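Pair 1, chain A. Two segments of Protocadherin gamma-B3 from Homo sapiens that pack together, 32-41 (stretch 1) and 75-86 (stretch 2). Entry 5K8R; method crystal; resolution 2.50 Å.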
# COMPACT_ATOMS: atom_id res chain seq x y z
N PRO A 32 -54.28 47.74 -43.38
CA PRO A 32 -54.16 48.82 -42.39
C PRO A 32 -55.31 48.99 -41.40
O PRO A 32 -55.07 49.30 -40.23
CB PRO A 32 -54.01 50.01 -43.33
CG PRO A 32 -54.98 49.74 -44.43
CD PRO A 32 -55.33 48.28 -44.42
N THR A 33 -56.53 48.77 -41.86
CA THR A 33 -57.71 48.99 -41.03
C THR A 33 -57.71 48.02 -39.85
O THR A 33 -58.33 48.29 -38.82
CB THR A 33 -59.01 48.79 -41.84
OG1 THR A 33 -58.96 49.59 -43.03
CG2 THR A 33 -60.22 49.20 -41.01
N ARG A 34 -56.97 46.92 -39.99
CA ARG A 34 -56.88 45.89 -38.97
C ARG A 34 -55.72 46.04 -38.02
O ARG A 34 -55.82 45.69 -36.88
CB ARG A 34 -56.93 44.53 -39.60
CG ARG A 34 -58.18 44.39 -40.42
CD ARG A 34 -58.90 43.11 -40.14
NE ARG A 34 -59.29 43.03 -38.76
CZ ARG A 34 -59.89 41.98 -38.24
NH1 ARG A 34 -60.14 40.95 -39.01
NH2 ARG A 34 -60.24 41.96 -36.98
N ASN A 35 -54.63 46.56 -38.51
CA ASN A 35 -53.47 46.90 -37.68
C ASN A 35 -52.99 45.69 -36.87
O ASN A 35 -52.98 45.69 -35.64
CB ASN A 35 -53.80 48.08 -36.76
CG ASN A 35 -52.56 48.69 -36.12
OD1 ASN A 35 -51.45 48.55 -36.64
ND2 ASN A 35 -52.75 49.37 -35.00
N LEU A 36 -52.58 44.65 -37.60
CA LEU A 36 -52.06 43.45 -36.96
C LEU A 36 -50.80 43.77 -36.17
O LEU A 36 -49.99 44.61 -36.58
CB LEU A 36 -51.75 42.38 -38.00
CG LEU A 36 -52.79 42.11 -39.09
CD1 LEU A 36 -52.28 41.07 -40.07
CD2 LEU A 36 -54.10 41.65 -38.47
N ARG A 37 -50.63 43.11 -35.03
CA ARG A 37 -49.38 43.27 -34.29
C ARG A 37 -49.13 42.04 -33.43
O ARG A 37 -50.05 41.31 -33.07
CB ARG A 37 -49.39 44.54 -33.43
CG ARG A 37 -50.56 44.64 -32.47
CD ARG A 37 -50.61 46.01 -31.82
NE ARG A 37 -51.76 46.16 -30.93
CZ ARG A 37 -52.98 46.50 -31.33
NH1 ARG A 37 -53.21 46.74 -32.61
NH2 ARG A 37 -53.96 46.61 -30.45
N VAL A 38 -47.86 41.82 -33.12
CA VAL A 38 -47.43 40.68 -32.31
C VAL A 38 -47.41 41.10 -30.84
O VAL A 38 -47.09 42.25 -30.52
CB VAL A 38 -46.06 40.17 -32.77
CG1 VAL A 38 -45.01 41.26 -32.65
CG2 VAL A 38 -45.64 38.93 -31.99
N ILE A 39 -47.76 40.16 -29.97
CA ILE A 39 -47.79 40.42 -28.53
C ILE A 39 -47.02 39.36 -27.76
O ILE A 39 -47.47 38.23 -27.61
CB ILE A 39 -49.24 40.48 -28.00
CG1 ILE A 39 -50.00 41.63 -28.65
CG2 ILE A 39 -49.24 40.62 -26.49
CD1 ILE A 39 -49.53 43.00 -28.23
N ALA A 40 -45.84 39.75 -27.26
CA ALA A 40 -44.99 38.85 -26.50
C ALA A 40 -43.87 39.65 -25.85
O ALA A 40 -43.30 40.55 -26.48
CB ALA A 40 -44.42 37.76 -27.40
N GLU A 41 -43.55 39.33 -24.60
CA GLU A 41 -42.49 40.05 -23.90
C GLU A 41 -41.12 39.81 -24.52
O GLU A 41 -40.22 40.64 -24.34
CB GLU A 41 -42.48 39.66 -22.43
CG GLU A 41 -43.78 39.98 -21.71
CD GLU A 41 -43.86 39.32 -20.35
OE1 GLU A 41 -43.04 39.66 -19.47
OE2 GLU A 41 -44.74 38.46 -20.17
N GLU A 75 -44.72 30.31 -28.62
CA GLU A 75 -46.14 30.59 -28.74
C GLU A 75 -46.40 32.05 -28.40
O GLU A 75 -45.96 32.53 -27.35
CB GLU A 75 -46.96 29.68 -27.83
CG GLU A 75 -46.60 28.20 -27.96
CD GLU A 75 -47.65 27.29 -27.35
OE1 GLU A 75 -48.52 27.80 -26.61
OE2 GLU A 75 -47.60 26.07 -27.61
N PHE A 76 -47.11 32.75 -29.28
CA PHE A 76 -47.48 34.14 -29.03
C PHE A 76 -48.84 34.40 -29.67
O PHE A 76 -49.42 33.53 -30.32
CB PHE A 76 -46.40 35.10 -29.55
CG PHE A 76 -46.09 34.93 -31.01
CD1 PHE A 76 -46.80 35.62 -31.97
CD2 PHE A 76 -45.06 34.09 -31.42
CE1 PHE A 76 -46.51 35.48 -33.32
CE2 PHE A 76 -44.77 33.94 -32.76
CZ PHE A 76 -45.49 34.63 -33.71
N GLU A 77 -49.33 35.62 -29.49
CA GLU A 77 -50.64 36.03 -29.97
C GLU A 77 -50.48 37.24 -30.87
O GLU A 77 -49.91 38.26 -30.46
CB GLU A 77 -51.58 36.35 -28.80
CG GLU A 77 -51.81 35.20 -27.84
CD GLU A 77 -52.85 34.22 -28.32
OE1 GLU A 77 -53.52 34.51 -29.34
OE2 GLU A 77 -53.01 33.16 -27.69
N MET A 78 -50.99 37.14 -32.10
CA MET A 78 -51.10 38.28 -32.99
C MET A 78 -52.50 38.86 -32.85
O MET A 78 -53.49 38.17 -33.11
CB MET A 78 -50.83 37.89 -34.45
CG MET A 78 -50.86 39.08 -35.40
SD MET A 78 -51.23 38.64 -37.11
CE MET A 78 -52.97 38.25 -36.99
N VAL A 79 -52.57 40.12 -32.43
CA VAL A 79 -53.85 40.79 -32.23
C VAL A 79 -54.24 41.75 -33.36
O VAL A 79 -53.42 42.53 -33.84
CB VAL A 79 -53.88 41.55 -30.90
CG1 VAL A 79 -52.84 42.66 -30.90
CG2 VAL A 79 -55.27 42.12 -30.64
N ALA A 80 -55.50 41.67 -33.76
CA ALA A 80 -56.06 42.51 -34.80
C ALA A 80 -57.18 43.34 -34.19
O ALA A 80 -57.78 42.96 -33.18
CB ALA A 80 -56.60 41.68 -35.97
N GLU A 81 -57.47 44.47 -34.82
CA GLU A 81 -58.54 45.34 -34.37
C GLU A 81 -59.50 45.61 -35.52
O GLU A 81 -59.20 45.33 -36.68
CB GLU A 81 -58.00 46.66 -33.79
CG GLU A 81 -56.89 47.31 -34.59
CD GLU A 81 -56.38 48.58 -33.93
OE1 GLU A 81 -57.21 49.39 -33.48
OE2 GLU A 81 -55.14 48.75 -33.85
N LYS A 82 -60.66 46.16 -35.17
CA LYS A 82 -61.76 46.38 -36.10
C LYS A 82 -62.12 45.13 -36.91
O LYS A 82 -61.90 45.10 -38.12
CB LYS A 82 -61.42 47.54 -37.05
CG LYS A 82 -61.21 48.87 -36.35
CD LYS A 82 -60.88 49.97 -37.35
CE LYS A 82 -60.72 51.31 -36.65
NZ LYS A 82 -59.65 51.27 -35.62
N PRO A 83 -62.67 44.10 -36.25
CA PRO A 83 -62.89 43.99 -34.80
C PRO A 83 -61.68 43.42 -34.07
O PRO A 83 -60.80 42.84 -34.70
CB PRO A 83 -64.08 43.05 -34.71
CG PRO A 83 -63.90 42.14 -35.88
CD PRO A 83 -63.28 42.98 -36.98
N LEU A 84 -61.64 43.59 -32.75
CA LEU A 84 -60.54 43.06 -31.95
C LEU A 84 -60.62 41.54 -31.89
O LEU A 84 -61.68 40.97 -31.63
CB LEU A 84 -60.56 43.65 -30.55
CG LEU A 84 -59.93 45.03 -30.36
CD1 LEU A 84 -60.23 45.56 -28.97
CD2 LEU A 84 -58.43 44.95 -30.59
N ASN A 85 -59.48 40.88 -32.11
CA ASN A 85 -59.42 39.42 -32.10
C ASN A 85 -57.99 38.97 -31.86
O ASN A 85 -57.04 39.61 -32.32
CB ASN A 85 -59.94 38.83 -33.42
CG ASN A 85 -61.43 38.54 -33.39
OD1 ASN A 85 -61.97 38.14 -32.36
ND2 ASN A 85 -62.10 38.75 -34.52
N PHE A 86 -57.86 37.83 -31.19
CA PHE A 86 -56.57 37.21 -30.92
C PHE A 86 -56.36 36.08 -31.93
O PHE A 86 -57.31 35.40 -32.31
CB PHE A 86 -56.52 36.67 -29.49
CG PHE A 86 -55.97 37.64 -28.49
CD1 PHE A 86 -55.07 38.62 -28.88
CD2 PHE A 86 -56.35 37.57 -27.16
CE1 PHE A 86 -54.56 39.51 -27.96
CE2 PHE A 86 -55.84 38.47 -26.23
CZ PHE A 86 -54.94 39.44 -26.63

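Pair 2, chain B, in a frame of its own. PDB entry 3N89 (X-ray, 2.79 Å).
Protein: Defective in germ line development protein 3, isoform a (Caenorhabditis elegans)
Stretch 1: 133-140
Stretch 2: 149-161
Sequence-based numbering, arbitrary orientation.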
# COMPACT_ATOMS: atom_id res chain seq x y z
N ASN B 133 20.46 -5.82 8.62
CA ASN B 133 19.27 -5.30 7.95
C ASN B 133 19.15 -5.80 6.51
O ASN B 133 18.47 -5.18 5.70
CB ASN B 133 19.29 -3.77 7.96
CG ASN B 133 19.47 -3.19 9.35
OD1 ASN B 133 18.90 -3.68 10.32
ND2 ASN B 133 20.26 -2.12 9.45
N VAL B 134 19.80 -6.91 6.19
CA VAL B 134 19.74 -7.43 4.84
C VAL B 134 19.82 -8.95 4.76
O VAL B 134 20.82 -9.50 4.31
CB VAL B 134 20.86 -6.84 3.97
CG1 VAL B 134 20.70 -7.29 2.54
CG2 VAL B 134 20.84 -5.33 4.05
N GLU B 135 18.75 -9.62 5.19
CA GLU B 135 18.73 -11.07 5.14
C GLU B 135 18.98 -11.58 3.73
O GLU B 135 18.43 -11.06 2.77
CB GLU B 135 17.39 -11.60 5.64
CG GLU B 135 17.26 -13.11 5.52
N MET B 136 19.82 -12.60 3.61
CA MET B 136 20.11 -13.18 2.31
C MET B 136 19.96 -14.69 2.40
O MET B 136 20.42 -15.32 3.36
CB MET B 136 21.54 -12.83 1.87
CG MET B 136 21.85 -11.34 1.92
SD MET B 136 23.44 -10.94 1.18
CE MET B 136 23.12 -9.31 0.49
N SER B 137 19.29 -15.27 1.41
CA SER B 137 19.06 -16.70 1.38
C SER B 137 18.92 -17.16 -0.06
O SER B 137 18.43 -16.42 -0.91
CB SER B 137 17.80 -17.04 2.17
OG SER B 137 17.93 -16.65 3.54
N PHE B 138 19.35 -18.38 -0.33
CA PHE B 138 19.28 -18.95 -1.67
C PHE B 138 18.01 -19.76 -1.87
O PHE B 138 17.50 -20.38 -0.94
CB PHE B 138 20.50 -19.84 -1.90
CG PHE B 138 21.81 -19.10 -1.80
CD1 PHE B 138 22.39 -18.53 -2.92
CD2 PHE B 138 22.45 -18.97 -0.57
CE1 PHE B 138 23.59 -17.83 -2.83
CE2 PHE B 138 23.65 -18.28 -0.47
CZ PHE B 138 24.22 -17.71 -1.60
N VAL B 139 17.50 -19.74 -3.10
CA VAL B 139 16.32 -20.50 -3.46
C VAL B 139 16.46 -20.91 -4.91
O VAL B 139 16.99 -20.16 -5.73
CB VAL B 139 15.03 -19.67 -3.28
CG1 VAL B 139 14.87 -19.29 -1.82
CG2 VAL B 139 15.06 -18.44 -4.16
N ASP B 140 15.99 -22.11 -5.23
CA ASP B 140 16.07 -22.62 -6.60
C ASP B 140 14.71 -22.61 -7.27
O ASP B 140 13.76 -23.24 -6.78
CB ASP B 140 16.62 -24.05 -6.59
CG ASP B 140 17.80 -24.22 -5.66
OD1 ASP B 140 18.85 -23.58 -5.89
OD2 ASP B 140 17.67 -24.99 -4.69
N THR B 149 17.40 -23.24 -12.06
CA THR B 149 18.43 -22.25 -11.75
C THR B 149 18.23 -21.65 -10.36
O THR B 149 17.09 -21.46 -9.91
CB THR B 149 18.40 -21.10 -12.78
OG1 THR B 149 17.24 -20.30 -12.56
CG2 THR B 149 18.36 -21.66 -14.20
N THR B 150 19.34 -21.33 -9.69
CA THR B 150 19.30 -20.77 -8.34
C THR B 150 19.25 -19.24 -8.32
O THR B 150 19.85 -18.56 -9.16
CB THR B 150 20.53 -21.23 -7.52
OG1 THR B 150 20.58 -22.66 -7.51
CG2 THR B 150 20.42 -20.72 -6.09
N TYR B 151 18.54 -18.71 -7.33
CA TYR B 151 18.37 -17.28 -7.14
C TYR B 151 18.74 -16.89 -5.71
O TYR B 151 18.57 -17.68 -4.78
CB TYR B 151 16.92 -16.87 -7.39
CG TYR B 151 16.50 -16.80 -8.84
CD1 TYR B 151 16.54 -15.60 -9.54
CD2 TYR B 151 16.05 -17.94 -9.51
CE1 TYR B 151 16.13 -15.52 -10.87
CE2 TYR B 151 15.64 -17.87 -10.84
CZ TYR B 151 15.69 -16.66 -11.52
OH TYR B 151 15.29 -16.58 -12.83
N LEU B 152 19.23 -15.67 -5.55
CA LEU B 152 19.58 -15.18 -4.23
C LEU B 152 18.47 -14.24 -3.79
O LEU B 152 18.09 -13.32 -4.51
CB LEU B 152 20.92 -14.44 -4.28
CG LEU B 152 21.36 -13.74 -2.99
CD1 LEU B 152 21.29 -14.69 -1.82
CD2 LEU B 152 22.77 -13.23 -3.16
N ARG B 153 17.93 -14.50 -2.60
CA ARG B 153 16.84 -13.70 -2.06
C ARG B 153 17.37 -12.69 -1.06
O ARG B 153 18.00 -13.06 -0.07
CB ARG B 153 15.80 -14.61 -1.41
CG ARG B 153 14.54 -13.90 -0.93
CD ARG B 153 13.49 -14.90 -0.43
NE ARG B 153 13.95 -15.65 0.73
CZ ARG B 153 13.26 -16.60 1.35
NH1 ARG B 153 13.77 -17.21 2.41
NH2 ARG B 153 12.05 -16.94 0.92
N ILE B 154 17.14 -11.41 -1.33
CA ILE B 154 17.60 -10.36 -0.45
C ILE B 154 16.35 -9.67 0.10
O ILE B 154 15.39 -9.42 -0.64
CB ILE B 154 18.47 -9.35 -1.22
CG1 ILE B 154 19.35 -10.09 -2.22
CG2 ILE B 154 19.34 -8.56 -0.25
CD1 ILE B 154 20.25 -9.19 -3.05
N THR B 155 16.36 -9.37 1.40
CA THR B 155 15.21 -8.74 2.04
C THR B 155 15.57 -7.71 3.11
O THR B 155 16.47 -7.90 3.93
CB THR B 155 14.30 -9.81 2.67
OG1 THR B 155 13.85 -10.71 1.65
CG2 THR B 155 13.10 -9.16 3.38
N ALA B 156 14.84 -6.60 3.09
CA ALA B 156 15.07 -5.53 4.05
C ALA B 156 13.81 -4.69 4.18
O ALA B 156 12.87 -4.85 3.40
CB ALA B 156 16.22 -4.66 3.59
N ARG B 157 13.81 -3.81 5.17
CA ARG B 157 12.69 -2.91 5.40
C ARG B 157 12.88 -1.76 4.43
O ARG B 157 13.98 -1.54 3.93
CB ARG B 157 12.74 -2.38 6.84
CG ARG B 157 12.67 -3.42 7.93
CD ARG B 157 12.75 -2.72 9.27
NE ARG B 157 12.60 -3.60 10.42
CZ ARG B 157 11.49 -4.27 10.70
NH1 ARG B 157 11.44 -5.06 11.77
NH2 ARG B 157 10.44 -4.16 9.91
N GLU B 158 11.81 -1.02 4.17
CA GLU B 158 11.87 0.11 3.25
C GLU B 158 12.93 1.13 3.65
O GLU B 158 13.78 1.52 2.83
N LYS B 159 12.90 1.56 4.91
CA LYS B 159 13.84 2.56 5.40
C LYS B 159 15.33 2.21 5.24
O LYS B 159 16.19 3.09 5.30
CB LYS B 159 13.56 2.88 6.88
CG LYS B 159 13.81 1.70 7.81
CD LYS B 159 13.63 2.08 9.26
CE LYS B 159 14.77 2.97 9.73
NZ LYS B 159 14.60 3.37 11.16
N ASN B 160 15.63 0.92 5.04
CA ASN B 160 17.01 0.47 4.87
C ASN B 160 17.33 0.12 3.41
O ASN B 160 18.28 -0.62 3.12
CB ASN B 160 17.27 -0.77 5.73
CG ASN B 160 17.14 -0.49 7.21
OD1 ASN B 160 16.68 -1.35 7.96
ND2 ASN B 160 17.57 0.69 7.65
N GLN B 161 16.54 0.67 2.49
CA GLN B 161 16.72 0.43 1.06
C GLN B 161 18.12 0.78 0.56
O GLN B 161 18.58 0.24 -0.45
CB GLN B 161 15.68 1.24 0.29
CG GLN B 161 15.46 0.78 -1.13
CD GLN B 161 14.24 1.44 -1.74
OE1 GLN B 161 14.28 2.62 -2.12
NE2 GLN B 161 13.14 0.70 -1.83

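Both pairs are two antiparallel strands laid edge to edge, and 14 central residues of pair 2 superpose on pair 1 with an RMSD of 0.8 Å. The strand axes approach to 4.7 Å in pair 1 and 4.5 Å in pair 2, and their N-to-C directions differ by 143° and 151°. The register is common to both. A:Arg37 with A:Val79 matches B:Ser137 with B:Arg153; each is a hydrogen-bonded pair closed by two backbone bonds. A:Arg37 N reaches A:Val79 O at 3.1 Å and A:Val79 N reaches A:Arg37 O at 2.9 Å; in pair 2, B:Ser137 N to B:Arg153 O is 3.0 Å and B:Arg153 N to B:Ser137 O is 2.6 Å. One step on, A:Val38 with A:Met78 matches B:Phe138 with B:Leu152, the non-hydrogen-bonded kind, whose CA atoms lie closer together. The backbone bonds form the same ladder in both, and side chains alternate between the two faces of each sheet.

On the face bearing A:Val38 and A:Met78, A:Met78 and B:Leu152 match closely, with side-chain centres 0.4 Å apart, as do A:Leu36 and B:Met136. The partners differ. In pair 1, A:Val38 CG2 packs against A:Phe76 CD1 at 3.5 Å, so the aromatic ring sits on the second strand. In pair 2 the ring is on the first strand: B:Leu152 CD1 lies over one face of the B:Phe138 ring, 4.1 Å from its centroid, while B:Thr150 takes the position of A:Phe76. Either arrangement sets one aromatic against an aliphatic side chain. A:Leu36 CD2 touches A:Ala80 CB at 3.5 Å, and B:Met136 CE touches B:Ile154 CG2 at 3.9 Å. A:Ala80 and B:Ile154 share a position, so a leucine meets a small methyl in pair 1 and a methionine meets a larger branched side chain in pair 2; both contacts are apolar.

The other face shows an exchange of arginine. In pair 1 it is on the first strand, and the A:Arg37 guanidinium has A:Val79 CG1 over one face while A:Arg37 NH1 forms a salt bridge with A:Glu81 OE2 at 3.1 Å. In pair 2 the arginine is B:Arg153, at the position of A:Val79, and B:Val139 CG1 lies over one face of its guanidinium. B:Thr155 stands where A:Glu81 does, so that carboxylate has no counterpart there. A:Ile39 and B:Val139 match closely.

The ends are finished differently. In pair 1, A:Glu81 OE2 also accepts a hydrogen bond from A:Asn35 ND2 at 2.7 Å, and A:Arg34 NE donates to A:Glu81 O at 3.1 Å, with the guanidinium between A:Ala80 CB and A:Pro83 CD on opposite faces. B:Val134, at the same position, instead packs its CG1 on B:Ile154 CG2 at 3.4 Å. At the far end of pair 2, B:Thr150 OG1 donates to B:Asp140 OD1 at 2.5 Å. In these two pairs the same backbone ladder carries different side-chain partners.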